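Lactococcal prophage ps3 protein 05 (Staphylococcus epidermidis ATCC 12228, PDB 3G8W) probably transfers an acetyl group from acetyl-coenzyme A to an acceptor not yet identified, as a member of the GNAT acetyltransferase family. Local coordinates at residues D16-L21 with D42-I47; E101-I106 with V131-I136; H105-A110 with E116-A121. One frame throughout, in Å; residues are numbered along the deposited sequence.

Interaction 1: residues D16-L21 with D42-I47; sequences DSYIEL and DRLKTI
The ring of Tyr18 is met at its edge by Leu44: methyl CD2 of the leucine lies near the ring plane, with Leu44 CD2 3.9 Å from Tyr18 CD2 and 4.2 Å from Tyr18 CE2. The same methyl also meets Ile19, whose CD1 sits 3.7 Å from Leu44 CD2. The CB of Tyr18 points toward helix 41-48, and with CG anti to the backbone N (chi1 -169°) the ring runs past the leucine and presents its CD2–CE2 edge. Ile19 starts out turned partly aside and brings CD1 across by the bend of its chain.

In the GNAT fold these helices belong to the N-terminal half, between the first strand, 6-9, and strand 55-62. The backbones stay well apart, with Tyr18 CA and Leu44 CA 9.5 Å from each other, and no hydrogen bond joins the segments. Tyr18 also rests on Ile57 of strand 55-62 and Thr69 of strand 65-74, while Leu44 touches Leu15 at the start of helix 15-24. Within helix 41-48, Thr46 OG1 donates to Asp42 O at 2.8 Å, from above the carbonyl plane.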
loop_
_atom_site.group_PDB
_atom_site.type_symbol
_atom_site.label_atom_id
_atom_site.label_comp_id
_atom_site.label_asym_id
_atom_site.label_seq_id
_atom_site.Cartn_x
_atom_site.Cartn_y
_atom_site.Cartn_z
ATOM N N ASP B 16 21.343 -15.381 3.108
ATOM C CA ASP B 16 22.710 -15.043 3.513
ATOM C C ASP B 16 23.237 -13.816 2.761
ATOM O O ASP B 16 23.463 -12.756 3.363
ATOM C CB ASP B 16 23.651 -16.244 3.322
ATOM C CG ASP B 16 23.271 -17.442 4.198
ATOM O OD1 ASP B 16 22.138 -17.436 4.736
ATOM O OD2 ASP B 16 24.098 -18.392 4.343
ATOM N N SER B 17 23.402 -13.959 1.444
ATOM C CA SER B 17 23.919 -12.896 0.587
ATOM C C SER B 17 23.178 -11.602 0.815
ATOM O O SER B 17 23.763 -10.528 0.717
ATOM C CB SER B 17 23.776 -13.273 -0.884
ATOM O OG SER B 17 24.343 -14.537 -1.138
ATOM N N TYR B 18 21.888 -11.713 1.123
ATOM C CA TYR B 18 20.998 -10.561 1.161
ATOM C C TYR B 18 21.156 -9.718 2.423
ATOM O O TYR B 18 20.859 -8.529 2.401
ATOM C CB TYR B 18 19.543 -11.001 0.956
ATOM C CG TYR B 18 18.577 -9.865 0.721
ATOM C CD1 TYR B 18 18.464 -9.271 -0.528
ATOM C CD2 TYR B 18 17.770 -9.390 1.750
ATOM C CE1 TYR B 18 17.586 -8.235 -0.738
ATOM C CE2 TYR B 18 16.884 -8.356 1.546
ATOM C CZ TYR B 18 16.798 -7.777 0.306
ATOM O OH TYR B 18 15.917 -6.733 0.103
ATOM N N ILE B 19 21.614 -10.319 3.518
ATOM C CA ILE B 19 21.938 -9.532 4.712
ATOM C C ILE B 19 23.250 -8.775 4.507
ATOM O O ILE B 19 23.329 -7.578 4.796
ATOM C CB ILE B 19 22.031 -10.375 5.997
ATOM C CG1 ILE B 19 20.961 -11.468 6.021
ATOM C CG2 ILE B 19 21.930 -9.477 7.225
ATOM C CD1 ILE B 19 19.553 -10.980 5.679
ATOM N N GLU B 20 24.267 -9.477 4.004
ATOM C CA GLU B 20 25.555 -8.864 3.662
ATOM C C GLU B 20 25.429 -7.656 2.733
ATOM O O GLU B 20 26.004 -6.610 3.014
ATOM C CB GLU B 20 26.525 -9.893 3.074
ATOM C CG GLU B 20 27.676 -10.267 4.005
ATOM C CD GLU B 20 28.767 -9.190 4.081
ATOM O OE1 GLU B 20 29.948 -9.520 3.840
ATOM O OE2 GLU B 20 28.448 -8.017 4.386
ATOM N N LEU B 21 24.668 -7.794 1.647
ATOM C CA LEU B 21 24.432 -6.674 0.734
ATOM C C LEU B 21 23.688 -5.540 1.429
ATOM O O LEU B 21 23.856 -4.377 1.073
ATOM C CB LEU B 21 23.664 -7.112 -0.521
ATOM C CG LEU B 21 23.660 -6.142 -1.715
ATOM C CD1 LEU B 21 24.995 -6.148 -2.426
ATOM C CD2 LEU B 21 22.573 -6.468 -2.703
ATOM N N ASP B 42 11.726 -12.824 9.564
ATOM C CA ASP B 42 10.501 -13.513 9.179
ATOM C C ASP B 42 9.966 -12.963 7.853
ATOM O O ASP B 42 9.903 -13.702 6.864
ATOM C CB ASP B 42 9.445 -13.392 10.285
ATOM C CG ASP B 42 10.059 -13.315 11.684
ATOM O OD1 ASP B 42 9.922 -14.288 12.472
ATOM O OD2 ASP B 42 10.690 -12.272 11.983
ATOM N N ARG B 43 9.615 -11.669 7.832
ATOM C CA ARG B 43 9.063 -11.004 6.647
ATOM C C ARG B 43 9.951 -11.245 5.437
ATOM O O ARG B 43 9.481 -11.334 4.300
ATOM C CB ARG B 43 8.917 -9.486 6.893
ATOM C CG ARG B 43 7.786 -8.751 6.113
ATOM C CD ARG B 43 6.355 -9.292 6.436
ATOM N NE ARG B 43 6.323 -10.177 7.616
ATOM C CZ ARG B 43 5.301 -10.961 7.982
ATOM N NH1 ARG B 43 5.405 -11.722 9.071
ATOM N NH2 ARG B 43 4.178 -10.990 7.269
ATOM N N LEU B 44 11.245 -11.369 5.708
ATOM C CA LEU B 44 12.241 -11.515 4.673
ATOM C C LEU B 44 12.118 -12.884 4.040
ATOM O O LEU B 44 11.974 -13.015 2.823
ATOM C CB LEU B 44 13.625 -11.342 5.285
ATOM C CG LEU B 44 14.491 -10.273 4.631
ATOM C CD1 LEU B 44 14.024 -8.873 5.034
ATOM C CD2 LEU B 44 15.925 -10.493 5.029
ATOM N N LYS B 45 12.163 -13.899 4.897
ATOM C CA LYS B 45 12.021 -15.293 4.491
ATOM C C LYS B 45 10.685 -15.457 3.765
ATOM O O LYS B 45 10.597 -16.150 2.744
ATOM C CB LYS B 45 12.106 -16.196 5.720
ATOM C CG LYS B 45 13.174 -17.270 5.641
ATOM C CD LYS B 45 13.642 -17.649 7.038
ATOM C CE LYS B 45 14.771 -18.657 6.994
ATOM N NZ LYS B 45 15.283 -18.958 8.356
ATOM N N THR B 46 9.663 -14.788 4.295
ATOM C CA THR B 46 8.369 -14.671 3.642
ATOM C C THR B 46 8.553 -14.161 2.211
ATOM O O THR B 46 8.238 -14.878 1.258
ATOM C CB THR B 46 7.422 -13.713 4.429
ATOM O OG1 THR B 46 7.328 -14.126 5.799
ATOM C CG2 THR B 46 6.031 -13.683 3.822
ATOM N N ILE B 47 9.095 -12.946 2.069
ATOM C CA ILE B 47 9.235 -12.307 0.765
ATOM C C ILE B 47 10.040 -13.183 -0.192
ATOM O O ILE B 47 9.669 -13.353 -1.353
ATOM C CB ILE B 47 9.858 -10.895 0.877
ATOM C CG1 ILE B 47 9.028 -10.002 1.810
ATOM C CG2 ILE B 47 9.958 -10.237 -0.501
ATOM C CD1 ILE B 47 9.746 -8.733 2.289
#

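Interaction 2: residues E101-I106 with V131-I136; sequences ELINHI and VFFSSI
Ile103 reaches helix 127-136 with two branches at once: its first torsion (chi1 -67°) sets CG1 beside the backbone N and CG2 beside the carbonyl carbon, and each branch finds its own partners. On the other helix, Phe132 has CG anti to the backbone N (chi1 -177°), whereas the next residue, Phe133, has CG anti to its carbonyl carbon. These different rotations bring both rings round to the same isoleucine, although neither CB points straight at it.

Ile103 CG1 lies near the plane of the Phe132 ring, at its edge, 3.9 Å from Phe132 CE2. The same carbon is 3.9 Å from Phe133 CE1, approaching that ring obliquely, and Ile103 CD1 follows at 4.1 Å from Phe133 CE1. The CG2 branch turns to Ile136, whose CD1 is 3.7 Å from Ile103 CG2; these two isoleucine side chains cross at about a right angle.

The three partners also pack on one another. Ile136 CD1 lies over one face of the Phe132 ring, toward its rim, and Phe132 CD2 stands over the centre of the Phe133 ring. This makes a continuous apolar surface for Ile103, with no hydrogen bond across the contact. Within helix 127-136, Ser135 OG donates to Phe132 O at 2.8 Å, on a lone pair in the carbonyl plane, and is also hydrogen-bonded to Arg100 NH1 of the facing helix.

The helix segments run at 49° to each other, their axes 11.3 Å apart at closest approach. Helix 96-112 is the crossover helix of a beta-alpha-beta unit of the GNAT fold, and helix 127-136 follows that unit's second strand, 117-123. Ile103 touches Cys70 of strand 65-74, while Phe133 meets Asn89 of strand 83-91.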
loop_
_atom_site.group_PDB
_atom_site.type_symbol
_atom_site.label_atom_id
_atom_site.label_comp_id
_atom_site.label_asym_id
_atom_site.label_seq_id
_atom_site.Cartn_x
_atom_site.Cartn_y
_atom_site.Cartn_z
ATOM N N GLU B 101 20.986 -1.638 -15.016
ATOM C CA GLU B 101 20.703 -2.895 -15.684
ATOM C C GLU B 101 19.666 -3.705 -14.894
ATOM O O GLU B 101 18.778 -4.342 -15.472
ATOM C CB GLU B 101 21.990 -3.676 -15.878
ATOM C CG GLU B 101 21.991 -4.592 -17.063
ATOM C CD GLU B 101 23.322 -5.324 -17.195
ATOM O OE1 GLU B 101 23.318 -6.589 -17.172
ATOM O OE2 GLU B 101 24.378 -4.631 -17.305
ATOM N N LEU B 102 19.780 -3.670 -13.571
ATOM C CA LEU B 102 18.816 -4.314 -12.689
ATOM C C LEU B 102 17.379 -3.740 -12.840
ATOM O O LEU B 102 16.431 -4.516 -13.012
ATOM C CB LEU B 102 19.295 -4.164 -11.246
ATOM C CG LEU B 102 19.001 -5.137 -10.110
ATOM C CD1 LEU B 102 18.424 -4.347 -8.984
ATOM C CD2 LEU B 102 18.069 -6.251 -10.478
ATOM N N ILE B 103 17.228 -2.399 -12.784
ATOM C CA ILE B 103 15.900 -1.758 -12.869
ATOM C C ILE B 103 15.246 -2.158 -14.180
ATOM O O ILE B 103 14.085 -2.557 -14.192
ATOM C CB ILE B 103 15.914 -0.200 -12.638
ATOM C CG1 ILE B 103 16.291 0.140 -11.193
ATOM C CG2 ILE B 103 14.561 0.445 -12.936
ATOM C CD1 ILE B 103 15.816 -0.867 -10.160
ATOM N N ASN B 104 16.013 -2.121 -15.261
ATOM C CA ASN B 104 15.533 -2.588 -16.550
ATOM C C ASN B 104 15.022 -4.017 -16.565
ATOM O O ASN B 104 13.978 -4.274 -17.150
ATOM C CB ASN B 104 16.580 -2.389 -17.621
ATOM C CG ASN B 104 16.448 -1.041 -18.331
ATOM O OD1 ASN B 104 16.933 -0.894 -19.451
ATOM N ND2 ASN B 104 15.794 -0.061 -17.702
ATOM N N HIS B 105 15.729 -4.936 -15.911
ATOM C CA HIS B 105 15.294 -6.331 -15.844
ATOM C C HIS B 105 13.929 -6.327 -15.177
ATOM O O HIS B 105 12.978 -6.959 -15.659
ATOM C CB HIS B 105 16.284 -7.171 -15.022
ATOM C CG HIS B 105 15.996 -8.645 -15.017
ATOM N ND1 HIS B 105 14.946 -9.205 -14.315
ATOM C CD2 HIS B 105 16.647 -9.681 -15.599
ATOM C CE1 HIS B 105 14.944 -10.516 -14.487
ATOM N NE2 HIS B 105 15.970 -10.830 -15.256
ATOM N N ILE B 106 13.827 -5.574 -14.082
ATOM C CA ILE B 106 12.611 -5.563 -13.289
ATOM C C ILE B 106 11.470 -4.985 -14.103
ATOM O O ILE B 106 10.345 -5.438 -13.979
ATOM C CB ILE B 106 12.784 -4.844 -11.938
ATOM C CG1 ILE B 106 13.798 -5.596 -11.055
ATOM C CG2 ILE B 106 11.444 -4.712 -11.242
ATOM C CD1 ILE B 106 13.960 -5.002 -9.650
ATOM N N VAL B 131 17.267 11.565 -9.300
ATOM C CA VAL B 131 17.993 11.650 -10.553
ATOM C C VAL B 131 18.122 10.272 -11.245
ATOM O O VAL B 131 17.832 10.125 -12.441
ATOM C CB VAL B 131 19.394 12.262 -10.341
ATOM C CG1 VAL B 131 20.152 12.285 -11.646
ATOM C CG2 VAL B 131 19.277 13.650 -9.768
ATOM N N PHE B 132 18.553 9.262 -10.509
ATOM C CA PHE B 132 18.611 7.954 -11.100
ATOM C C PHE B 132 17.260 7.502 -11.694
ATOM O O PHE B 132 17.168 7.235 -12.902
ATOM C CB PHE B 132 19.138 6.946 -10.102
ATOM C CG PHE B 132 19.301 5.574 -10.670
ATOM C CD1 PHE B 132 20.310 5.310 -11.587
ATOM C CD2 PHE B 132 18.433 4.540 -10.274
ATOM C CE1 PHE B 132 20.457 4.038 -12.113
ATOM C CE2 PHE B 132 18.559 3.245 -10.800
ATOM C CZ PHE B 132 19.571 2.975 -11.714
ATOM N N PHE B 133 16.213 7.436 -10.865
ATOM C CA PHE B 133 14.952 6.814 -11.322
ATOM C C PHE B 133 14.293 7.670 -12.345
ATOM O O PHE B 133 13.560 7.216 -13.210
ATOM C CB PHE B 133 14.005 6.504 -10.164
ATOM C CG PHE B 133 14.468 5.341 -9.351
ATOM C CD1 PHE B 133 14.219 4.034 -9.789
ATOM C CD2 PHE B 133 15.208 5.544 -8.178
ATOM C CE1 PHE B 133 14.684 2.934 -9.069
ATOM C CE2 PHE B 133 15.662 4.466 -7.433
ATOM C CZ PHE B 133 15.406 3.146 -7.874
ATOM N N SER B 134 14.603 8.935 -12.244
ATOM C CA SER B 134 14.038 9.888 -13.115
ATOM C C SER B 134 14.655 9.652 -14.490
ATOM O O SER B 134 13.986 9.714 -15.524
ATOM C CB SER B 134 14.385 11.225 -12.553
ATOM O OG SER B 134 14.205 12.164 -13.534
ATOM N N SER B 135 15.934 9.317 -14.486
ATOM C CA SER B 135 16.663 9.121 -15.719
ATOM C C SER B 135 16.191 7.837 -16.375
ATOM O O SER B 135 16.396 7.626 -17.568
ATOM C CB SER B 135 18.142 9.046 -15.430
ATOM O OG SER B 135 18.541 7.713 -15.274
ATOM N N ILE B 136 15.547 6.981 -15.599
ATOM C CA ILE B 136 14.999 5.771 -16.156
ATOM C C ILE B 136 13.643 6.012 -16.860
ATOM O O ILE B 136 13.306 5.312 -17.815
ATOM C CB ILE B 136 14.977 4.661 -15.100
ATOM C CG1 ILE B 136 16.374 4.067 -15.020
ATOM C CG2 ILE B 136 13.963 3.598 -15.417
ATOM C CD1 ILE B 136 16.647 3.442 -13.705
#

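Interaction 3: residues H105-A110 with E116-A121; sequences HIIQYA and ETLMIA
Strand 83-91, helix 96-112 and strand 117-123 form a beta-alpha-beta unit, and here the last turns of its helix pack on the strand that follows. Leu118 does the work for the strand. It points toward the helix and divides its two methyls between residues three positions apart on it: CD1 is 4.0 Å from Ile107 CG1, and CD2 is 4.1 Å from Ala110 CB. With CG anti to the carbonyl carbon (chi1 -63°) and chi2 near 180° (177°), the two methyls diverge, one to each residue.

The two helix residues contribute differently. Ala110 aims its CB toward the strand, whereas the Ile107 side chain meets Leu118 obliquely, using its CG1 branch. All three residues are buried, and the contact is purely apolar. Ala110 and Glu116 bring the backbones nearest, with 7.6 Å between Ala110 CA and Glu116 CA, as expected where the chain has just turned from helix to strand.

In a GNAT fold such a helix covers one face of the mixed sheet, and strand 117-123 lies within that sheet, parallel to 83-91 and antiparallel to 153-163. Leu118 accordingly has neighbours from several strands: its side chain touches Ala84 and Leu72, and its backbone is hydrogen-bonded to Tyr162. Ile107 also packs on Tyr162. Just before the strand, the CB of Glu116 points away from the helix; its carboxylate bonds to the second subunit, OE2 in a salt bridge with Lys149 NZ of that subunit and OE1 in a hydrogen bond with its Tyr154 OH.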
loop_
_atom_site.group_PDB
_atom_site.type_symbol
_atom_site.label_atom_id
_atom_site.label_comp_id
_atom_site.label_asym_id
_atom_site.label_seq_id
_atom_site.Cartn_x
_atom_site.Cartn_y
_atom_site.Cartn_z
ATOM N N HIS B 105 15.729 -4.936 -15.911
ATOM C CA HIS B 105 15.294 -6.331 -15.844
ATOM C C HIS B 105 13.929 -6.327 -15.177
ATOM O O HIS B 105 12.978 -6.959 -15.659
ATOM C CB HIS B 105 16.284 -7.171 -15.022
ATOM C CG HIS B 105 15.996 -8.645 -15.017
ATOM N ND1 HIS B 105 14.946 -9.205 -14.315
ATOM C CD2 HIS B 105 16.647 -9.681 -15.599
ATOM C CE1 HIS B 105 14.944 -10.516 -14.487
ATOM N NE2 HIS B 105 15.970 -10.830 -15.256
ATOM N N ILE B 106 13.827 -5.574 -14.082
ATOM C CA ILE B 106 12.611 -5.563 -13.289
ATOM C C ILE B 106 11.470 -4.985 -14.103
ATOM O O ILE B 106 10.345 -5.438 -13.979
ATOM C CB ILE B 106 12.784 -4.844 -11.938
ATOM C CG1 ILE B 106 13.798 -5.596 -11.055
ATOM C CG2 ILE B 106 11.444 -4.712 -11.242
ATOM C CD1 ILE B 106 13.960 -5.002 -9.650
ATOM N N ILE B 107 11.763 -4.020 -14.963
ATOM C CA ILE B 107 10.726 -3.492 -15.835
ATOM C C ILE B 107 10.249 -4.562 -16.812
ATOM O O ILE B 107 9.038 -4.751 -16.991
ATOM C CB ILE B 107 11.157 -2.212 -16.565
ATOM C CG1 ILE B 107 11.313 -1.072 -15.553
ATOM C CG2 ILE B 107 10.116 -1.823 -17.586
ATOM C CD1 ILE B 107 11.801 0.227 -16.151
ATOM N N GLN B 108 11.189 -5.292 -17.406
ATOM C CA GLN B 108 10.820 -6.314 -18.371
ATOM C C GLN B 108 9.945 -7.384 -17.737
ATOM O O GLN B 108 8.997 -7.857 -18.359
ATOM C CB GLN B 108 12.047 -6.939 -19.036
ATOM C CG GLN B 108 11.745 -7.600 -20.401
ATOM C CD GLN B 108 11.096 -6.627 -21.403
ATOM O OE1 GLN B 108 11.245 -5.401 -21.294
ATOM N NE2 GLN B 108 10.372 -7.172 -22.373
ATOM N N TYR B 109 10.268 -7.751 -16.501
ATOM C CA TYR B 109 9.484 -8.711 -15.754
ATOM C C TYR B 109 8.056 -8.187 -15.505
ATOM O O TYR B 109 7.069 -8.932 -15.670
ATOM C CB TYR B 109 10.166 -9.018 -14.431
ATOM C CG TYR B 109 9.331 -9.906 -13.542
ATOM C CD1 TYR B 109 8.492 -9.362 -12.554
ATOM C CD2 TYR B 109 9.356 -11.307 -13.700
ATOM C CE1 TYR B 109 7.722 -10.188 -11.737
ATOM C CE2 TYR B 109 8.591 -12.140 -12.894
ATOM C CZ TYR B 109 7.784 -11.578 -11.917
ATOM O OH TYR B 109 7.036 -12.411 -11.126
ATOM N N ALA B 110 7.963 -6.910 -15.104
ATOM C CA ALA B 110 6.680 -6.250 -14.842
ATOM C C ALA B 110 5.767 -6.390 -16.052
ATOM O O ALA B 110 4.665 -6.942 -15.927
ATOM C CB ALA B 110 6.866 -4.781 -14.480
ATOM N N GLU B 116 0.875 -2.835 -15.280
ATOM C CA GLU B 116 0.782 -1.649 -16.107
ATOM C C GLU B 116 1.560 -0.457 -15.608
ATOM O O GLU B 116 2.039 0.351 -16.403
ATOM C CB GLU B 116 -0.670 -1.255 -16.265
ATOM C CG GLU B 116 -1.196 -1.521 -17.623
ATOM C CD GLU B 116 -2.569 -2.086 -17.580
ATOM O OE1 GLU B 116 -3.511 -1.338 -17.250
ATOM O OE2 GLU B 116 -2.710 -3.289 -17.868
ATOM N N THR B 117 1.659 -0.300 -14.294
ATOM C CA THR B 117 2.373 0.843 -13.798
ATOM C C THR B 117 3.265 0.532 -12.584
ATOM O O THR B 117 2.922 -0.306 -11.746
ATOM C CB THR B 117 1.424 2.065 -13.572
ATOM O OG1 THR B 117 0.893 2.065 -12.251
ATOM C CG2 THR B 117 0.283 2.134 -14.606
ATOM N N LEU B 118 4.417 1.203 -12.513
ATOM C CA LEU B 118 5.338 1.063 -11.388
ATOM C C LEU B 118 5.416 2.359 -10.610
ATOM O O LEU B 118 5.455 3.446 -11.210
ATOM C CB LEU B 118 6.735 0.676 -11.853
ATOM C CG LEU B 118 6.841 -0.683 -12.551
ATOM C CD1 LEU B 118 8.270 -0.946 -13.037
ATOM C CD2 LEU B 118 6.360 -1.823 -11.674
HETATM N N MSE B 119 5.424 2.231 -9.282
HETATM C CA MSE B 119 5.642 3.342 -8.390
HETATM C C MSE B 119 6.795 3.100 -7.415
HETATM O O MSE B 119 7.068 1.974 -6.990
HETATM C CB MSE B 119 4.380 3.650 -7.599
HETATM C CG MSE B 119 3.354 4.496 -8.308
HETATM SE SE MSE B 119 1.600 3.973 -7.648
HETATM C CE MSE B 119 1.495 4.864 -5.947
ATOM N N ILE B 120 7.449 4.185 -7.041
ATOM C CA ILE B 120 8.475 4.165 -6.021
ATOM C C ILE B 120 8.340 5.431 -5.195
ATOM O O ILE B 120 8.059 6.503 -5.727
ATOM C CB ILE B 120 9.907 3.996 -6.626
ATOM C CG1 ILE B 120 10.945 3.786 -5.530
ATOM C CG2 ILE B 120 10.284 5.115 -7.637
ATOM C CD1 ILE B 120 12.087 2.863 -5.996
ATOM N N ALA B 121 8.485 5.277 -3.884
ATOM C CA ALA B 121 8.510 6.395 -2.960
ATOM C C ALA B 121 9.958 6.632 -2.602
ATOM O O ALA B 121 10.653 5.716 -2.140
ATOM C CB ALA B 121 7.697 6.080 -1.721
#

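Interactions 2 and 3 are neighbours, their centres 9 Å apart, and both use helix 96-112, sharing His105 and Ile106. They touch directly: Phe133 CZ packs 3.8 Å from Ile120 CD1, and Ile136 CG2 is 4.1 Å from Ile107 CD1, so helix 127-136 joins the same apolar core as strand 117-123, which it follows in the chain. Interaction 1 stands on the other side of the chain's centre, 22 Å from interaction 2 and 21 Å from interaction 3 between centres, without touching either. A bound molecule lies near it: the Leu44 side chain is about 6 Å from a cyclohexylaminoethane sulfonic acid, probably from the crystallisation liquor, which may mark a pocket.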